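Local coordinates for periplasmic cell division protein (SufI) (Aquifex aeolicus, PDB 6SYY), which probably acts as a copper-dependent oxidoreductase of the multicopper oxidase family (McoA), binding four copper ions, at residues Asp184-Asp193 with Tyr374-Ser383; Asn435-Asn446 with Met486-His497. One frame throughout, in Å; residues are numbered along the deposited sequence.

Contact 1: residues Asp184-Asp193 with Tyr374-Ser383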
loop_
_atom_site.group_PDB
_atom_site.type_symbol
_atom_site.label_atom_id
_atom_site.label_comp_id
_atom_site.label_asym_id
_atom_site.label_seq_id
_atom_site.Cartn_x
_atom_site.Cartn_y
_atom_site.Cartn_z
ATOM N N ASP A 184 -6.136 18.697 -7.948
ATOM C CA ASP A 184 -6.578 17.709 -8.932
ATOM C C ASP A 184 -7.680 16.826 -8.370
ATOM O O ASP A 184 -8.662 16.527 -9.063
ATOM C CB ASP A 184 -5.405 16.844 -9.392
ATOM C CG ASP A 184 -4.513 17.550 -10.384
ATOM O OD1 ASP A 184 -5.021 18.426 -11.116
ATOM O OD2 ASP A 184 -3.308 17.219 -10.436
ATOM N N GLU A 185 -7.525 16.380 -7.122
ATOM C CA GLU A 185 -8.582 15.613 -6.473
ATOM C C GLU A 185 -9.848 16.446 -6.323
ATOM O O GLU A 185 -10.963 15.919 -6.435
ATOM C CB GLU A 185 -8.106 15.109 -5.112
ATOM C CG GLU A 185 -9.180 14.406 -4.296
ATOM C CD GLU A 185 -9.692 13.139 -4.957
ATOM O OE1 GLU A 185 -8.952 12.544 -5.770
ATOM O OE2 GLU A 185 -10.839 12.735 -4.660
ATOM N N ASP A 186 -9.697 17.750 -6.078
ATOM C CA ASP A 186 -10.861 18.625 -5.977
ATOM C C ASP A 186 -11.662 18.615 -7.270
ATOM O O ASP A 186 -12.890 18.463 -7.253
ATOM C CB ASP A 186 -10.424 20.050 -5.637
ATOM C CG ASP A 186 -9.956 20.198 -4.202
ATOM O OD1 ASP A 186 -10.066 19.226 -3.424
ATOM O OD2 ASP A 186 -9.474 21.296 -3.855
ATOM N N ASN A 187 -10.980 18.767 -8.407
ATOM C CA ASN A 187 -11.681 18.800 -9.687
ATOM C C ASN A 187 -12.321 17.455 -10.006
ATOM O O ASN A 187 -13.423 17.402 -10.563
ATOM C CB ASN A 187 -10.721 19.222 -10.796
ATOM C CG ASN A 187 -10.149 20.608 -10.570
ATOM O OD1 ASN A 187 -10.751 21.436 -9.883
ATOM N ND2 ASN A 187 -8.982 20.869 -11.147
ATOM N N LEU A 188 -11.651 16.355 -9.659
ATOM C CA LEU A 188 -12.253 15.044 -9.869
ATOM C C LEU A 188 -13.463 14.845 -8.968
ATOM O O LEU A 188 -14.495 14.326 -9.410
ATOM C CB LEU A 188 -11.225 13.943 -9.622
ATOM C CG LEU A 188 -11.756 12.539 -9.912
ATOM C CD1 LEU A 188 -12.015 12.348 -11.408
ATOM C CD2 LEU A 188 -10.786 11.498 -9.387
ATOM N N LYS A 189 -13.355 15.253 -7.701
ATOM C CA LYS A 189 -14.466 15.099 -6.768
ATOM C C LYS A 189 -15.688 15.870 -7.247
ATOM O O LYS A 189 -16.824 15.408 -7.097
ATOM C CB LYS A 189 -14.034 15.555 -5.372
ATOM C CG LYS A 189 -15.128 15.579 -4.317
ATOM C CD LYS A 189 -14.565 16.031 -2.967
ATOM C CE LYS A 189 -15.665 16.274 -1.938
ATOM N NZ LYS A 189 -16.601 17.360 -2.356
ATOM N N GLN A 190 -15.470 17.040 -7.852
ATOM C CA GLN A 190 -16.586 17.818 -8.378
ATOM C C GLN A 190 -17.132 17.203 -9.659
ATOM O O GLN A 190 -18.351 17.121 -9.844
ATOM C CB GLN A 190 -16.147 19.258 -8.626
ATOM C CG GLN A 190 -17.240 20.141 -9.194
ATOM C CD GLN A 190 -16.722 21.493 -9.631
ATOM O OE1 GLN A 190 -17.081 22.523 -9.061
ATOM N NE2 GLN A 190 -15.875 21.497 -10.653
ATOM N N ALA A 191 -16.242 16.770 -10.555
ATOM C CA ALA A 191 -16.682 16.172 -11.808
ATOM C C ALA A 191 -17.578 14.963 -11.574
ATOM O O ALA A 191 -18.537 14.750 -12.325
ATOM C CB ALA A 191 -15.471 15.781 -12.653
ATOM N N LEU A 192 -17.310 14.181 -10.529
ATOM C CA LEU A 192 -18.043 12.946 -10.295
ATOM C C LEU A 192 -18.881 12.960 -9.025
ATOM O O LEU A 192 -19.465 11.924 -8.681
ATOM C CB LEU A 192 -17.072 11.758 -10.252
ATOM C CG LEU A 192 -16.216 11.582 -11.507
ATOM C CD1 LEU A 192 -15.177 10.486 -11.313
ATOM C CD2 LEU A 192 -17.097 11.279 -12.704
ATOM N N ASP A 193 -18.967 14.092 -8.325
ATOM C CA ASP A 193 -19.750 14.188 -7.092
ATOM C C ASP A 193 -19.301 13.134 -6.080
ATOM O O ASP A 193 -20.116 12.517 -5.392
ATOM C CB ASP A 193 -21.252 14.073 -7.380
ATOM C CG ASP A 193 -22.109 14.604 -6.250
ATOM O OD1 ASP A 193 -21.555 15.249 -5.336
ATOM O OD2 ASP A 193 -23.337 14.370 -6.274
ATOM N N TYR A 374 -27.791 9.757 -12.046
ATOM C CA TYR A 374 -26.394 10.152 -12.191
ATOM C C TYR A 374 -26.017 10.301 -13.662
ATOM O O TYR A 374 -26.133 9.351 -14.440
ATOM C CB TYR A 374 -25.519 9.100 -11.514
ATOM C CG TYR A 374 -24.063 9.461 -11.359
ATOM C CD1 TYR A 374 -23.125 9.061 -12.302
ATOM C CD2 TYR A 374 -23.620 10.169 -10.247
ATOM C CE1 TYR A 374 -21.788 9.373 -12.152
ATOM C CE2 TYR A 374 -22.287 10.485 -10.089
ATOM C CZ TYR A 374 -21.376 10.085 -11.044
ATOM O OH TYR A 374 -20.048 10.400 -10.891
ATOM N N ASP A 375 -25.555 11.496 -14.039
ATOM C CA ASP A 375 -25.245 11.805 -15.432
ATOM C C ASP A 375 -23.804 12.255 -15.644
ATOM O O ASP A 375 -23.483 12.769 -16.722
ATOM C CB ASP A 375 -26.198 12.878 -15.964
ATOM C CG ASP A 375 -27.629 12.395 -16.040
ATOM O OD1 ASP A 375 -27.832 11.170 -16.182
ATOM O OD2 ASP A 375 -28.549 13.237 -15.960
ATOM N N LYS A 376 -22.927 12.079 -14.661
ATOM C CA LYS A 376 -21.560 12.555 -14.800
ATOM C C LYS A 376 -20.793 11.699 -15.806
ATOM O O LYS A 376 -21.159 10.558 -16.107
ATOM C CB LYS A 376 -20.845 12.543 -13.447
ATOM C CG LYS A 376 -21.608 13.244 -12.324
ATOM C CD LYS A 376 -21.785 14.731 -12.601
ATOM C CE LYS A 376 -22.428 15.443 -11.416
ATOM N NZ LYS A 376 -22.560 16.911 -11.643
ATOM N N SER A 377 -19.716 12.271 -16.332
ATOM C CA SER A 377 -18.855 11.604 -17.299
ATOM C C SER A 377 -17.466 11.420 -16.708
ATOM O O SER A 377 -16.977 12.279 -15.967
ATOM C CB SER A 377 -18.748 12.408 -18.593
ATOM O OG SER A 377 -20.027 12.716 -19.103
ATOM N N ILE A 378 -16.831 10.306 -17.038
ATOM C CA ILE A 378 -15.425 10.143 -16.655
ATOM C C ILE A 378 -14.588 11.162 -17.419
ATOM O O ILE A 378 -14.688 11.236 -18.657
ATOM C CB ILE A 378 -14.958 8.720 -16.935
ATOM C CG1 ILE A 378 -15.736 7.738 -16.066
ATOM C CG2 ILE A 378 -13.468 8.592 -16.683
ATOM C CD1 ILE A 378 -15.149 6.358 -16.058
ATOM N N PRO A 379 -13.776 11.972 -16.744
ATOM C CA PRO A 379 -13.072 13.056 -17.436
ATOM C C PRO A 379 -11.986 12.521 -18.354
ATOM O O PRO A 379 -11.460 11.422 -18.174
ATOM C CB PRO A 379 -12.471 13.885 -16.292
ATOM C CG PRO A 379 -13.191 13.432 -15.053
ATOM C CD PRO A 379 -13.517 11.991 -15.298
ATOM N N GLN A 380 -11.655 13.331 -19.360
ATOM C CA GLN A 380 -10.598 12.951 -20.289
ATOM C C GLN A 380 -9.231 12.986 -19.613
ATOM O O GLN A 380 -8.391 12.110 -19.855
ATOM C CB GLN A 380 -10.621 13.867 -21.511
ATOM C CG GLN A 380 -11.915 13.825 -22.307
ATOM C CD GLN A 380 -12.024 12.594 -23.189
ATOM O OE1 GLN A 380 -11.110 11.769 -23.239
ATOM N NE2 GLN A 380 -13.142 12.469 -23.896
ATOM N N ARG A 381 -8.989 13.981 -18.761
ATOM C CA ARG A 381 -7.699 14.160 -18.110
ATOM C C ARG A 381 -7.867 14.190 -16.596
ATOM O O ARG A 381 -8.856 14.719 -16.079
ATOM C CB ARG A 381 -7.010 15.440 -18.603
ATOM C CG ARG A 381 -6.124 15.210 -19.831
ATOM C CD ARG A 381 -5.932 16.473 -20.663
ATOM N NE ARG A 381 -7.169 16.888 -21.320
ATOM C CZ ARG A 381 -7.256 17.886 -22.194
ATOM N NH1 ARG A 381 -6.172 18.576 -22.528
ATOM N NH2 ARG A 381 -8.426 18.192 -22.739
ATOM N N LEU A 382 -6.896 13.611 -15.893
ATOM C CA LEU A 382 -6.905 13.505 -14.439
ATOM C C LEU A 382 -5.861 14.373 -13.759
ATOM O O LEU A 382 -6.144 14.958 -12.711
ATOM C CB LEU A 382 -6.681 12.048 -14.016
ATOM C CG LEU A 382 -7.724 11.025 -14.456
ATOM C CD1 LEU A 382 -7.187 9.613 -14.303
ATOM C CD2 LEU A 382 -8.998 11.208 -13.648
ATOM N N SER A 383 -4.662 14.467 -14.324
ATOM C CA SER A 383 -3.559 15.190 -13.699
ATOM C C SER A 383 -2.405 15.246 -14.690
ATOM O O SER A 383 -2.484 14.713 -15.801
ATOM C CB SER A 383 -3.113 14.522 -12.400
ATOM O OG SER A 383 -2.487 13.282 -12.684
HETATM O O HOH W 1 -8.430 16.225 -11.677
#

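Contact 2: residues Asn435-Asn446 with Met486-His497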
loop_
_atom_site.group_PDB
_atom_site.type_symbol
_atom_site.label_atom_id
_atom_site.label_comp_id
_atom_site.label_asym_id
_atom_site.label_seq_id
_atom_site.Cartn_x
_atom_site.Cartn_y
_atom_site.Cartn_z
ATOM N N ASN A 435 21.769 14.684 -3.964
ATOM C CA ASN A 435 20.439 15.264 -4.092
ATOM C C ASN A 435 20.229 15.785 -5.509
ATOM O O ASN A 435 21.054 16.534 -6.040
ATOM C CB ASN A 435 20.258 16.390 -3.073
ATOM C CG ASN A 435 18.821 16.863 -2.974
ATOM O OD1 ASN A 435 17.924 16.300 -3.603
ATOM N ND2 ASN A 435 18.593 17.898 -2.173
ATOM N N GLY A 436 19.128 15.369 -6.129
ATOM C CA GLY A 436 18.837 15.728 -7.497
ATOM C C GLY A 436 19.276 14.719 -8.537
ATOM O O GLY A 436 18.955 14.896 -9.718
ATOM N N ASP A 437 20.000 13.671 -8.143
ATOM C CA ASP A 437 20.405 12.646 -9.094
ATOM C C ASP A 437 19.189 11.933 -9.661
ATOM O O ASP A 437 18.267 11.568 -8.924
ATOM C CB ASP A 437 21.330 11.625 -8.426
ATOM C CG ASP A 437 22.747 12.137 -8.249
ATOM O OD1 ASP A 437 23.025 13.285 -8.654
ATOM O OD2 ASP A 437 23.582 11.389 -7.699
ATOM N N VAL A 438 19.185 11.740 -10.972
ATOM C CA VAL A 438 18.269 10.806 -11.608
ATOM C C VAL A 438 18.955 9.452 -11.667
ATOM O O VAL A 438 20.095 9.342 -12.135
ATOM C CB VAL A 438 17.862 11.286 -13.009
ATOM C CG1 VAL A 438 16.900 10.289 -13.641
ATOM C CG2 VAL A 438 17.224 12.661 -12.926
ATOM N N VAL A 439 18.275 8.424 -11.171
ATOM C CA VAL A 439 18.815 7.073 -11.108
ATOM C C VAL A 439 17.830 6.128 -11.775
ATOM O O VAL A 439 16.621 6.200 -11.523
ATOM C CB VAL A 439 19.082 6.630 -9.657
ATOM C CG1 VAL A 439 19.707 5.241 -9.632
ATOM C CG2 VAL A 439 19.976 7.636 -8.951
ATOM N N ILE A 440 18.341 5.256 -12.635
ATOM C CA ILE A 440 17.585 4.120 -13.141
ATOM C C ILE A 440 17.925 2.924 -12.269
ATOM O O ILE A 440 19.080 2.487 -12.223
ATOM C CB ILE A 440 17.900 3.835 -14.616
ATOM C CG1 ILE A 440 17.471 5.013 -15.493
ATOM C CG2 ILE A 440 17.219 2.547 -15.064
ATOM C CD1 ILE A 440 17.766 4.811 -16.967
ATOM N N ILE A 441 16.936 2.404 -11.558
ATOM C CA ILE A 441 17.113 1.202 -10.760
ATOM C C ILE A 441 16.658 0.012 -11.588
ATOM O O ILE A 441 15.597 0.051 -12.224
ATOM C CB ILE A 441 16.348 1.292 -9.430
ATOM C CG1 ILE A 441 16.966 2.376 -8.547
ATOM C CG2 ILE A 441 16.368 -0.045 -8.711
ATOM C CD1 ILE A 441 16.383 2.424 -7.151
ATOM N N GLU A 442 17.466 -1.038 -11.588
ATOM C CA GLU A 442 17.259 -2.215 -12.422
ATOM C C GLU A 442 17.136 -3.418 -11.498
ATOM O O GLU A 442 18.146 -3.987 -11.069
ATOM C CB GLU A 442 18.410 -2.377 -13.412
ATOM C CG GLU A 442 18.261 -3.538 -14.362
ATOM C CD GLU A 442 19.371 -3.569 -15.382
ATOM O OE1 GLU A 442 20.226 -2.658 -15.339
ATOM O OE2 GLU A 442 19.386 -4.496 -16.218
ATOM N N TYR A 443 15.903 -3.791 -11.176
ATOM C CA TYR A 443 15.665 -4.989 -10.389
ATOM C C TYR A 443 15.838 -6.217 -11.270
ATOM O O TYR A 443 15.238 -6.307 -12.346
ATOM C CB TYR A 443 14.264 -4.969 -9.786
ATOM C CG TYR A 443 14.060 -3.928 -8.710
ATOM C CD1 TYR A 443 14.787 -3.974 -7.530
ATOM C CD2 TYR A 443 13.121 -2.917 -8.863
ATOM C CE1 TYR A 443 14.596 -3.029 -6.535
ATOM C CE2 TYR A 443 12.922 -1.971 -7.876
ATOM C CZ TYR A 443 13.664 -2.032 -6.713
ATOM O OH TYR A 443 13.473 -1.094 -5.725
ATOM N N VAL A 444 16.664 -7.157 -10.820
ATOM C CA VAL A 444 16.896 -8.414 -11.521
ATOM C C VAL A 444 16.563 -9.537 -10.551
ATOM O O VAL A 444 17.329 -9.805 -9.618
ATOM C CB VAL A 444 18.338 -8.536 -12.030
ATOM C CG1 VAL A 444 18.504 -9.817 -12.825
ATOM C CG2 VAL A 444 18.714 -7.328 -12.875
ATOM N N ASN A 445 15.431 -10.201 -10.773
ATOM C CA ASN A 445 14.938 -11.239 -9.867
ATOM C C ASN A 445 15.437 -12.596 -10.351
ATOM O O ASN A 445 14.884 -13.176 -11.286
ATOM C CB ASN A 445 13.416 -11.202 -9.792
ATOM C CG ASN A 445 12.853 -12.197 -8.793
ATOM O OD1 ASN A 445 13.598 -12.895 -8.100
ATOM N ND2 ASN A 445 11.526 -12.255 -8.703
ATOM N N ASN A 446 16.477 -13.115 -9.697
ATOM C CA ASN A 446 17.004 -14.441 -9.984
ATOM C C ASN A 446 16.450 -15.506 -9.044
ATOM O O ASN A 446 17.071 -16.562 -8.879
ATOM C CB ASN A 446 18.532 -14.430 -9.921
ATOM C CG ASN A 446 19.157 -13.617 -11.036
ATOM O OD1 ASN A 446 18.666 -13.610 -12.168
ATOM N ND2 ASN A 446 20.246 -12.925 -10.722
ATOM N N MET A 486 12.256 -14.427 -12.376
ATOM C CA MET A 486 13.121 -14.372 -13.554
ATOM C C MET A 486 12.841 -13.149 -14.427
ATOM O O MET A 486 13.157 -13.149 -15.620
ATOM C CB MET A 486 13.012 -15.661 -14.383
ATOM C CG MET A 486 13.272 -16.935 -13.579
ATOM S SD MET A 486 14.823 -16.886 -12.644
ATOM C CE MET A 486 14.794 -18.478 -11.820
ATOM N N GLU A 487 12.259 -12.097 -13.856
ATOM C CA GLU A 487 11.957 -10.874 -14.586
ATOM C C GLU A 487 12.937 -9.771 -14.211
ATOM O O GLU A 487 13.434 -9.712 -13.083
ATOM C CB GLU A 487 10.522 -10.401 -14.311
ATOM C CG GLU A 487 10.156 -9.083 -14.984
ATOM C CD GLU A 487 8.691 -8.723 -14.830
ATOM O OE1 GLU A 487 8.063 -8.336 -15.838
ATOM O OE2 GLU A 487 8.167 -8.826 -13.702
ATOM N N THR A 488 13.220 -8.903 -15.177
ATOM C CA THR A 488 13.966 -7.675 -14.951
ATOM C C THR A 488 13.031 -6.496 -15.189
ATOM O O THR A 488 12.301 -6.470 -16.186
ATOM C CB THR A 488 15.191 -7.591 -15.869
ATOM O OG1 THR A 488 16.115 -8.637 -15.536
ATOM C CG2 THR A 488 15.885 -6.242 -15.722
ATOM N N VAL A 489 13.033 -5.544 -14.261
ATOM C CA VAL A 489 12.215 -4.341 -14.345
ATOM C C VAL A 489 13.131 -3.137 -14.181
ATOM O O VAL A 489 14.024 -3.141 -13.326
ATOM C CB VAL A 489 11.101 -4.338 -13.275
ATOM C CG1 VAL A 489 10.233 -3.092 -13.390
ATOM C CG2 VAL A 489 10.249 -5.593 -13.398
ATOM N N ARG A 490 12.925 -2.115 -15.011
ATOM C CA ARG A 490 13.688 -0.874 -14.944
ATOM C C ARG A 490 12.767 0.268 -14.533
ATOM O O ARG A 490 11.728 0.492 -15.166
ATOM C CB ARG A 490 14.362 -0.565 -16.287
ATOM C CG ARG A 490 15.528 -1.496 -16.631
ATOM C CD ARG A 490 15.997 -1.358 -18.085
ATOM N NE ARG A 490 16.625 -0.069 -18.368
ATOM C CZ ARG A 490 16.112 0.859 -19.174
ATOM N NH1 ARG A 490 14.957 0.647 -19.792
ATOM N NH2 ARG A 490 16.761 2.001 -19.368
ATOM N N ILE A 491 13.144 0.979 -13.469
ATOM C CA ILE A 491 12.388 2.124 -12.982
ATOM C C ILE A 491 13.305 3.339 -12.960
ATOM O O ILE A 491 14.534 3.223 -12.952
ATOM C CB ILE A 491 11.780 1.881 -11.584
ATOM C CG1 ILE A 491 12.886 1.706 -10.537
ATOM C CG2 ILE A 491 10.860 0.667 -11.597
ATOM C CD1 ILE A 491 12.360 1.551 -9.131
ATOM N N ALA A 492 12.689 4.519 -12.949
ATOM C CA ALA A 492 13.407 5.787 -12.925
ATOM C C ALA A 492 13.022 6.559 -11.672
ATOM O O ALA A 492 11.832 6.722 -11.386
ATOM C CB ALA A 492 13.098 6.622 -14.169
ATOM N N VAL A 493 14.023 7.037 -10.935
ATOM C CA VAL A 493 13.811 7.770 -9.690
ATOM C C VAL A 493 14.510 9.118 -9.796
ATOM O O VAL A 493 15.724 9.177 -10.029
ATOM C CB VAL A 493 14.331 6.998 -8.466
ATOM C CG1 VAL A 493 13.634 7.487 -7.198
ATOM C CG2 VAL A 493 14.147 5.501 -8.652
ATOM N N ASP A 494 13.748 10.196 -9.625
ATOM C CA ASP A 494 14.319 11.532 -9.473
ATOM C C ASP A 494 14.498 11.767 -7.980
ATOM O O ASP A 494 13.539 12.065 -7.264
ATOM C CB ASP A 494 13.425 12.590 -10.109
ATOM C CG ASP A 494 13.985 14.001 -9.963
ATOM O OD1 ASP A 494 15.089 14.165 -9.395
ATOM O OD2 ASP A 494 13.319 14.953 -10.421
ATOM N N MET A 495 15.735 11.639 -7.508
ATOM C CA MET A 495 16.020 11.705 -6.076
ATOM C C MET A 495 16.339 13.141 -5.653
ATOM O O MET A 495 17.440 13.474 -5.212
ATOM C CB MET A 495 17.149 10.743 -5.724
ATOM C CG MET A 495 16.792 9.282 -5.975
ATOM S SD MET A 495 18.000 8.111 -5.321
ATOM C CE MET A 495 17.147 6.563 -5.612
ATOM N N SER A 496 15.330 13.996 -5.796
ATOM C CA SER A 496 15.406 15.397 -5.408
ATOM C C SER A 496 14.563 15.616 -4.156
ATOM O O SER A 496 13.379 15.261 -4.132
ATOM C CB SER A 496 14.931 16.295 -6.554
ATOM O OG SER A 496 15.227 17.657 -6.307
ATOM N N HIS A 497 15.170 16.183 -3.115
ATOM C CA HIS A 497 14.484 16.406 -1.849
ATOM C C HIS A 497 14.793 17.802 -1.327
ATOM O O HIS A 497 15.888 18.331 -1.558
ATOM C CB HIS A 497 14.877 15.359 -0.793
ATOM C CG HIS A 497 16.298 15.463 -0.327
ATOM N ND1 HIS A 497 16.709 16.381 0.616
ATOM C CD2 HIS A 497 17.402 14.758 -0.669
ATOM C CE1 HIS A 497 18.004 16.240 0.832
ATOM N NE2 HIS A 497 18.449 15.261 0.065
#

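Contact 1: residues Asp184-Asp193 with Tyr374-Ser383
Helix 183-192 runs alongside the irregular segment Y374-S383, the CA atoms coming closest at L192 with K376 (5.7 Å) and D184 with S383. This is a helix-on-loop contact at the edge of a multicopper oxidase, joining the helix after strand 176-181 to the connection between strands 361-370 and 394-402. At the C-terminal end Y374 OH donates to L192 O at 2.7 Å. The carbonyl lies at the edge of the phenol ring, and the hydroxyl approaches at a C=O...O angle of 110°, well to the side of the C=O bond. K376 lies over one face of that ring, CG 3.4 Å above its plane, while its CD touches A191 O at 3.3 Å. A phenylalanine in place of Y374 would probably leave L192 O without this donor and the loop less firmly tied to the helix end. L192 turns CD2 onto S377 O. Midway, P379 CG rests on both L188 CD1 (4.0 Å) and A191 CB. L188 has CG anti to its N (chi1 -176°), which brings CD1 against L382 CD2 as well; both leucines also touch I277 of strand 270-279. At the other end D184 OD2 rests on S383 CB, whose OG bonds to L284 O. One water bridges the backbones there, donating to D184 O at 2.6 Å and to L382 O at 2.8 Å.

Contact 2: residues Asn435-Asn446 with Met486-His497
Strands 437-445 and 488-495 pair antiparallel, their axes 4.6 Å apart at closest approach and their directions at 158°, as neighbours in a sheet of the C-terminal cupredoxin-like domain. The backbone is satisfied in reciprocal pairs: V439 with V493, I441 with I491, and Y443 with V489 each exchange two N-H...O bonds. The bond from I441 N to I491 O is bent to 137° at the hydrogen, whereas its return from I491 N is nearly straight. Between these pairs CA-H...O contacts fill in, such as I440 CA to I491 O at 3.2 Å. N445 N closes the ladder on E487 O; the N445 amide turns to T447, M449 and V483, next to the copper ligand H451.

At the other end M495 N donates to D437 O, and the side-chain amide of N435 extends the ladder, gripping both backbone polar atoms of H497. With its CG anti to the backbone N, OD1 accepts from H497 N at 2.8 Å and ND2 donates to H497 O, in that carbonyl's plane. The same amide stacks on the imidazole, planes 4° apart and ND2 3.4 Å above the ring centre; H497 NE2 is held by N526 O and ND1 by Y499 N. G436 N reaches M495 O from above the carbonyl plane.

The face carrying V439, I441, Y443, V489, I491, V493 and M495 is largely apolar: I491 CG1 packs on I441 CB at 3.7 Å, and the Y443 side chain touches M453 and I455 of strand 451-455 and V481 and V483 of strand 480-483. On the other face E442 and R490 touch through their aliphatic parts; R490 NH1 is salt-bridged to E464, while NH2 lies 3.8 Å from I440 CD1.

The two contacts share no element and lie in different parts of the chain, their centres 32 Å apart and their nearest atoms about 16 Å apart. Contact 1 is peripheral but partly buried, a helix laid against an irregular loop away from the copper sites; one phenol hydroxyl, a bridging water and small apolar touches join its surfaces, burying 458 Å². Contact 2 buries 1106 Å² between adjacent strands, with a regular backbone ladder, more exposed ends and one largely buried, mostly apolar face touching strand 451-455, which carries copper ligands. Main-chain carbonyls matter in both, but contact 1 meets them with a side chain and water, contact 2 mostly with backbone N-H groups.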